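PDB 4MMO: Sso-CP2 metallo-carboxypetidase from Sulfolobus solfataricus, which probably hydrolyses peptide bonds as a zinc-dependent carboxypeptidase of the M20 peptidase family. Local coordinates for residues 28-31 and 32-36; 84-87 and 88-91; 115-118 and 119-123. All coordinates share one frame; numbering follows the deposited sequence.

In the fold
All three contacts are local, so none closes a long loop; they follow one another along the chain without nesting or crossing. Contact 1 is a stretch of helix 24-39, whose side chains reach strands 43-46 and 128-134 as well as helix 102-121. Contact 2 is a turn in the loop that leads from strand 65-71 to strand 91-93, its centre about 22 Å from that of contact 1. Contact 3 ends helix 102-121, shortly before the chain enters strand 128-134. Contacts 1 and 3 have centres about 18 Å apart and are related through their helices: L31 and V35 pack on helix 102-121, while I116 and L120 meet L39 of helix 24-39.

Contact 1 (28-31 and 32-36); sequences ANYL and KETVE
T34 and Y30 meet one helical turn apart through polar contacts. The T34 hydroxyl OG1 donates to Y30 O at 2.7 Å, coming from above the carbonyl plane, while T34 N binds the same Y30 O almost in line with its C=O bond. Two donors thus grip one carbonyl, a role threonine fills well because its short hydroxyl can fold back on its own helix. The same OG1 lies 3.2 Å above the centre of the Y30 ring, which is placed there by a first torsion that sets CG anti to the backbone N (chi1 163°).

Ordinary i to i+4 backbone bonds run through this part of the helix, such as V35 N to L31 O at 2.9 Å. The segment belongs to helix 24-39, which packs against strands 43-46 and 128-134 and helix 102-121. Y30 OH reaches E10; with an alanine here, E10 would probably lose its phenol mate and the T34 hydroxyl its aromatic cover.

Apolar contact falls to the branched residues on the buried side. L31 CD1 approaches V35 CG2 at 4.5 Å, a loose touch, and both side chains also rest on Y133. On the outer side, the aliphatic E33 CG lies 3.2 Å from N29 O.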
loop_
_atom_site.group_PDB
_atom_site.type_symbol
_atom_site.label_atom_id
_atom_site.label_comp_id
_atom_site.label_asym_id
_atom_site.label_seq_id
_atom_site.Cartn_x
_atom_site.Cartn_y
_atom_site.Cartn_z
ATOM N N ALA A 28 -21.326 -5.986 26.931
ATOM C CA ALA A 28 -22.466 -6.872 26.730
ATOM C C ALA A 28 -23.112 -7.254 28.058
ATOM O O ALA A 28 -24.333 -7.361 28.152
ATOM C CB ALA A 28 -22.042 -8.121 25.971
ATOM N N ASN A 29 -22.292 -7.459 29.082
ATOM C CA ASN A 29 -22.802 -7.828 30.398
ATOM C C ASN A 29 -23.490 -6.661 31.088
ATOM O O ASN A 29 -24.529 -6.830 31.720
ATOM C CB ASN A 29 -21.678 -8.364 31.286
ATOM C CG ASN A 29 -21.645 -9.878 31.324
ATOM O OD1 ASN A 29 -22.543 -10.513 31.876
ATOM N ND2 ASN A 29 -20.608 -10.464 30.736
ATOM N N TYR A 30 -22.890 -5.481 30.979
ATOM C CA TYR A 30 -23.485 -4.271 31.515
ATOM C C TYR A 30 -24.823 -4.035 30.823
ATOM O O TYR A 30 -25.830 -3.741 31.469
ATOM C CB TYR A 30 -22.554 -3.079 31.286
ATOM C CG TYR A 30 -23.231 -1.736 31.425
ATOM C CD1 TYR A 30 -23.345 -1.118 32.664
ATOM C CD2 TYR A 30 -23.760 -1.084 30.315
ATOM C CE1 TYR A 30 -23.964 0.112 32.793
ATOM C CE2 TYR A 30 -24.384 0.145 30.437
ATOM C CZ TYR A 30 -24.485 0.737 31.678
ATOM O OH TYR A 30 -25.102 1.959 31.804
ATOM N N LEU A 31 -24.828 -4.186 29.503
ATOM C CA LEU A 31 -26.027 -3.925 28.716
ATOM C C LEU A 31 -27.135 -4.888 29.122
ATOM O O LEU A 31 -28.271 -4.470 29.333
ATOM C CB LEU A 31 -25.733 -4.026 27.217
ATOM C CG LEU A 31 -26.847 -3.582 26.262
ATOM C CD1 LEU A 31 -27.331 -2.156 26.558
ATOM C CD2 LEU A 31 -26.360 -3.688 24.824
ATOM N N LYS A 32 -26.803 -6.167 29.258
ATOM C CA LYS A 32 -27.771 -7.149 29.734
ATOM C C LYS A 32 -28.366 -6.706 31.069
ATOM O O LYS A 32 -29.585 -6.688 31.239
ATOM C CB LYS A 32 -27.123 -8.525 29.892
ATOM C CG LYS A 32 -28.033 -9.568 30.544
ATOM C CD LYS A 32 -27.262 -10.781 31.033
ATOM C CE LYS A 32 -27.940 -11.410 32.247
ATOM N NZ LYS A 32 -27.982 -12.896 32.179
ATOM N N GLU A 33 -27.497 -6.354 32.010
ATOM C CA GLU A 33 -27.927 -5.967 33.350
ATOM C C GLU A 33 -28.774 -4.707 33.308
ATOM O O GLU A 33 -29.779 -4.597 34.005
ATOM C CB GLU A 33 -26.709 -5.740 34.250
ATOM C CG GLU A 33 -25.959 -7.016 34.606
ATOM C CD GLU A 33 -24.576 -6.746 35.172
ATOM O OE1 GLU A 33 -24.316 -5.605 35.607
ATOM O OE2 GLU A 33 -23.744 -7.679 35.174
ATOM N N THR A 34 -28.355 -3.758 32.482
ATOM C CA THR A 34 -29.046 -2.489 32.351
ATOM C C THR A 34 -30.453 -2.681 31.776
ATOM O O THR A 34 -31.400 -2.030 32.211
ATOM C CB THR A 34 -28.245 -1.537 31.456
ATOM O OG1 THR A 34 -26.930 -1.370 32.002
ATOM C CG2 THR A 34 -28.927 -0.182 31.351
ATOM N N VAL A 35 -30.585 -3.575 30.800
ATOM C CA VAL A 35 -31.888 -3.858 30.205
ATOM C C VAL A 35 -32.841 -4.382 31.272
ATOM O O VAL A 35 -33.982 -3.932 31.369
ATOM C CB VAL A 35 -31.773 -4.874 29.041
ATOM C CG1 VAL A 35 -33.142 -5.420 28.639
ATOM C CG2 VAL A 35 -31.103 -4.228 27.841
ATOM N N GLU A 36 -32.364 -5.329 32.074
ATOM C CA GLU A 36 -33.168 -5.914 33.140
ATOM C C GLU A 36 -33.560 -4.862 34.170
ATOM O O GLU A 36 -34.695 -4.833 34.639
ATOM C CB GLU A 36 -32.399 -7.046 33.823
ATOM C CG GLU A 36 -32.102 -8.218 32.904
ATOM C CD GLU A 36 -31.356 -9.337 33.597
ATOM O OE1 GLU A 36 -30.483 -9.042 34.439
ATOM O OE2 GLU A 36 -31.644 -10.515 33.299
#

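Contact 2 (84-87 and 88-91); sequences KRAP and FSAT
S89 turns its hydroxyl back onto A86, with OG 2.7 Å from A86 O in the plane of that carbonyl and on one of its lone pairs. A first torsion of 55° puts OG between the backbone N and the carbonyl carbon of S89, facing the preceding chain. The amide S89 N also donates to A86 O, at 2.9 Å, but stands above the carbonyl plane, so the two donors come from different directions. T91 OG1 in turn donates to S89 OG at 2.9 Å, which ties the turn to the first residue of strand 91-93.

R85 and T91 cross at about a right angle. The extended arginine chain lays CD 3.8 Å from T91 CB, and T91 CG2 sits at the edge of the guanidinium, near its plane. An arginine suits this place because its long stem packs on the threonine while its head makes a salt bridge with E93 and a cation-pi contact with Y98.

F88 has one ring face toward P87 O, and its CD2 is 3.9 Å from P87 CB. Both residues also touch V77.

P87, whose ring restrains phi (here -49°) to the range a turn needs, suits the second position of the type I beta turn that runs from A86 to S89. Immediately beyond it, A90 and T91 together face Y98 in a G1 beta bulge at the start of strand 91-93.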
loop_
_atom_site.group_PDB
_atom_site.type_symbol
_atom_site.label_atom_id
_atom_site.label_comp_id
_atom_site.label_asym_id
_atom_site.label_seq_id
_atom_site.Cartn_x
_atom_site.Cartn_y
_atom_site.Cartn_z
ATOM N N LYS A 84 -9.380 15.337 21.043
ATOM C CA LYS A 84 -9.198 16.438 21.986
ATOM C C LYS A 84 -9.498 15.993 23.408
ATOM O O LYS A 84 -8.871 16.454 24.361
ATOM C CB LYS A 84 -10.101 17.613 21.617
ATOM C CG LYS A 84 -9.740 18.261 20.301
ATOM C CD LYS A 84 -10.590 19.487 20.035
ATOM C CE LYS A 84 -10.145 20.200 18.770
ATOM N NZ LYS A 84 -10.192 19.305 17.581
ATOM N N ARG A 85 -10.473 15.100 23.535
ATOM C CA ARG A 85 -10.829 14.504 24.813
ATOM C C ARG A 85 -10.697 13.000 24.637
ATOM O O ARG A 85 -10.829 12.503 23.523
ATOM C CB ARG A 85 -12.261 14.881 25.196
ATOM C CG ARG A 85 -12.573 16.369 25.071
ATOM C CD ARG A 85 -14.065 16.611 24.927
ATOM N NE ARG A 85 -14.369 18.024 24.705
ATOM C CZ ARG A 85 -14.372 18.619 23.515
ATOM N NH1 ARG A 85 -14.093 17.934 22.413
ATOM N NH2 ARG A 85 -14.656 19.909 23.428
ATOM N N ALA A 86 -10.421 12.276 25.718
ATOM C CA ALA A 86 -10.242 10.830 25.627
ATOM C C ALA A 86 -11.474 10.199 24.973
ATOM O O ALA A 86 -12.597 10.524 25.353
ATOM C CB ALA A 86 -10.013 10.234 27.002
ATOM N N PRO A 87 -11.266 9.300 23.991
ATOM C CA PRO A 87 -12.371 8.704 23.230
ATOM C C PRO A 87 -13.512 8.146 24.069
ATOM O O PRO A 87 -14.640 8.119 23.578
ATOM C CB PRO A 87 -11.690 7.567 22.469
ATOM C CG PRO A 87 -10.313 8.034 22.272
ATOM C CD PRO A 87 -9.961 8.826 23.496
ATOM N N PHE A 88 -13.234 7.713 25.296
ATOM C CA PHE A 88 -14.268 7.112 26.135
ATOM C C PHE A 88 -14.500 7.872 27.441
ATOM O O PHE A 88 -15.013 7.323 28.411
ATOM C CB PHE A 88 -13.939 5.642 26.384
ATOM C CG PHE A 88 -13.934 4.820 25.130
ATOM C CD1 PHE A 88 -15.129 4.424 24.545
ATOM C CD2 PHE A 88 -12.743 4.468 24.517
ATOM C CE1 PHE A 88 -15.136 3.677 23.380
ATOM C CE2 PHE A 88 -12.742 3.721 23.351
ATOM C CZ PHE A 88 -13.941 3.326 22.780
ATOM N N SER A 89 -14.148 9.152 27.449
ATOM C CA SER A 89 -14.390 9.992 28.615
ATOM C C SER A 89 -15.869 10.356 28.742
ATOM O O SER A 89 -16.363 10.563 29.851
ATOM C CB SER A 89 -13.546 11.266 28.540
ATOM O OG SER A 89 -13.781 11.971 27.333
ATOM N N ALA A 90 -16.572 10.414 27.610
ATOM C CA ALA A 90 -17.963 10.875 27.576
ATOM C C ALA A 90 -18.063 12.235 28.248
ATOM O O ALA A 90 -18.945 12.481 29.068
ATOM C CB ALA A 90 -18.886 9.872 28.249
ATOM N N THR A 91 -17.127 13.107 27.901
ATOM C CA THR A 91 -17.066 14.445 28.462
ATOM C C THR A 91 -18.242 15.274 27.980
ATOM O O THR A 91 -18.587 15.247 26.798
ATOM C CB THR A 91 -15.761 15.145 28.043
ATOM O OG1 THR A 91 -14.645 14.463 28.630
ATOM C CG2 THR A 91 -15.749 16.609 28.480
#

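Contact 3 (115-118 and 119-123); sequences AIKH and LLDKN
K117 reaches D121 through a chain that leaves with CG anti to the backbone N (chi1 -179°), stays extended, and bends at its last torsion (-51°). D121 holds CG beside its backbone N and anti to its carbonyl carbon, which turns the carboxylate back toward K117. NZ and OD2 meet at 3.0 Å in a salt bridge, with OD2 using its syn lone pair. K117 and D121 are also joined through the backbone, D121 N donating to K117 O at 2.8 Å. A lone carboxylate near the C-terminal end of a helix would probably be disfavoured by the helix dipole, and the lysine ammonium is likely to offset this.

Apolar branches meet on the inner side of the helix. I116 and L120 lie side by side and point the same way, with CG2 of the isoleucine 4.1 Å from CD1 of the leucine. Both pack on L39 of helix 24-39, while L119 and I116 touch L431 of helix 417-433; bulky hydrocarbon residues suit this inward side.

H118 carries polar partners on both ring nitrogens, ND1 bonding to E428 and NE2 to E4. Two carboxylates would probably favour a doubly protonated, positively charged imidazole. One turn on, the K122 chain passes the H118 carbonyl, K122 CG 3.3 Å from H118 O, and K122 NZ comes to 4.0 Å from H118 CB. The backbone bond here, from K122 N to H118 O, is weak, a sign that the regular helix is giving out.

Two nested bonds then close the end: N123 N donates to L120 O at 3.1 Å, inside the wider E124 N to L119 O. N123 takes a positive phi of 53°, which asparagine tolerates well, as the C-prime residue of the Schellman motif that ends helix 102-121.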
loop_
_atom_site.group_PDB
_atom_site.type_symbol
_atom_site.label_atom_id
_atom_site.label_comp_id
_atom_site.label_asym_id
_atom_site.label_seq_id
_atom_site.Cartn_x
_atom_site.Cartn_y
_atom_site.Cartn_z
ATOM N N ALA A 115 -37.210 5.107 26.071
ATOM C CA ALA A 115 -38.555 5.309 25.535
ATOM C C ALA A 115 -39.453 4.153 25.960
ATOM O O ALA A 115 -40.563 4.364 26.444
ATOM C CB ALA A 115 -38.523 5.424 24.020
ATOM N N ILE A 116 -38.960 2.929 25.789
ATOM C CA ILE A 116 -39.724 1.742 26.151
ATOM C C ILE A 116 -40.046 1.770 27.637
ATOM O O ILE A 116 -41.161 1.440 28.045
ATOM C CB ILE A 116 -38.959 0.453 25.800
ATOM C CG1 ILE A 116 -38.780 0.347 24.285
ATOM C CG2 ILE A 116 -39.698 -0.785 26.317
ATOM C CD1 ILE A 116 -37.798 -0.735 23.849
ATOM N N LYS A 117 -39.063 2.169 28.437
ATOM C CA LYS A 117 -39.229 2.264 29.880
ATOM C C LYS A 117 -40.350 3.228 30.241
ATOM O O LYS A 117 -41.182 2.934 31.099
ATOM C CB LYS A 117 -37.933 2.751 30.525
ATOM C CG LYS A 117 -37.995 2.857 32.038
ATOM C CD LYS A 117 -36.758 3.542 32.593
ATOM C CE LYS A 117 -36.574 3.232 34.067
ATOM N NZ LYS A 117 -37.805 3.488 34.862
ATOM N N HIS A 118 -40.351 4.387 29.596
ATOM C CA HIS A 118 -41.342 5.410 29.882
ATOM C C HIS A 118 -42.746 4.883 29.606
ATOM O O HIS A 118 -43.642 5.018 30.438
ATOM C CB HIS A 118 -41.059 6.669 29.063
ATOM C CG HIS A 118 -39.792 7.363 29.457
ATOM N ND1 HIS A 118 -39.313 8.475 28.795
ATOM C CD2 HIS A 118 -38.904 7.105 30.444
ATOM C CE1 HIS A 118 -38.185 8.867 29.357
ATOM N NE2 HIS A 118 -37.913 8.052 30.362
ATOM N N LEU A 119 -42.928 4.256 28.448
ATOM C CA LEU A 119 -44.229 3.710 28.087
ATOM C C LEU A 119 -44.656 2.608 29.053
ATOM O O LEU A 119 -45.822 2.534 29.429
ATOM C CB LEU A 119 -44.216 3.189 26.649
ATOM C CG LEU A 119 -43.997 4.239 25.555
ATOM C CD1 LEU A 119 -44.110 3.602 24.178
ATOM C CD2 LEU A 119 -44.979 5.396 25.677
ATOM N N LEU A 120 -43.715 1.758 29.455
ATOM C CA LEU A 120 -44.003 0.711 30.433
ATOM C C LEU A 120 -44.435 1.315 31.768
ATOM O O LEU A 120 -45.375 0.836 32.402
ATOM C CB LEU A 120 -42.775 -0.176 30.656
ATOM C CG LEU A 120 -42.486 -1.276 29.632
ATOM C CD1 LEU A 120 -41.157 -1.948 29.942
ATOM C CD2 LEU A 120 -43.603 -2.305 29.609
ATOM N N ASP A 121 -43.739 2.368 32.189
ATOM C CA ASP A 121 -44.018 3.016 33.465
ATOM C C ASP A 121 -45.409 3.652 33.503
ATOM O O ASP A 121 -45.927 3.954 34.578
ATOM C CB ASP A 121 -42.961 4.086 33.764
ATOM C CG ASP A 121 -41.608 3.492 34.138
ATOM O OD1 ASP A 121 -41.530 2.274 34.409
ATOM O OD2 ASP A 121 -40.620 4.257 34.172
ATOM N N LYS A 122 -46.003 3.856 32.329
ATOM C CA LYS A 122 -47.323 4.470 32.227
ATOM C C LYS A 122 -48.372 3.482 31.722
ATOM O O LYS A 122 -49.519 3.859 31.477
ATOM C CB LYS A 122 -47.277 5.671 31.280
ATOM C CG LYS A 122 -46.254 6.733 31.642
ATOM C CD LYS A 122 -46.345 7.907 30.673
ATOM C CE LYS A 122 -45.055 8.709 30.611
ATOM N NZ LYS A 122 -44.469 8.704 29.238
ATOM N N ASN A 123 -47.979 2.221 31.568
ATOM C CA ASN A 123 -48.852 1.210 30.979
ATOM C C ASN A 123 -49.402 1.658 29.622
ATOM O O ASN A 123 -50.584 1.477 29.326
ATOM C CB ASN A 123 -49.991 0.850 31.940
ATOM C CG ASN A 123 -49.563 -0.144 33.004
ATOM O OD1 ASN A 123 -49.801 -1.345 32.879
ATOM N ND2 ASN A 123 -48.921 0.353 34.054
#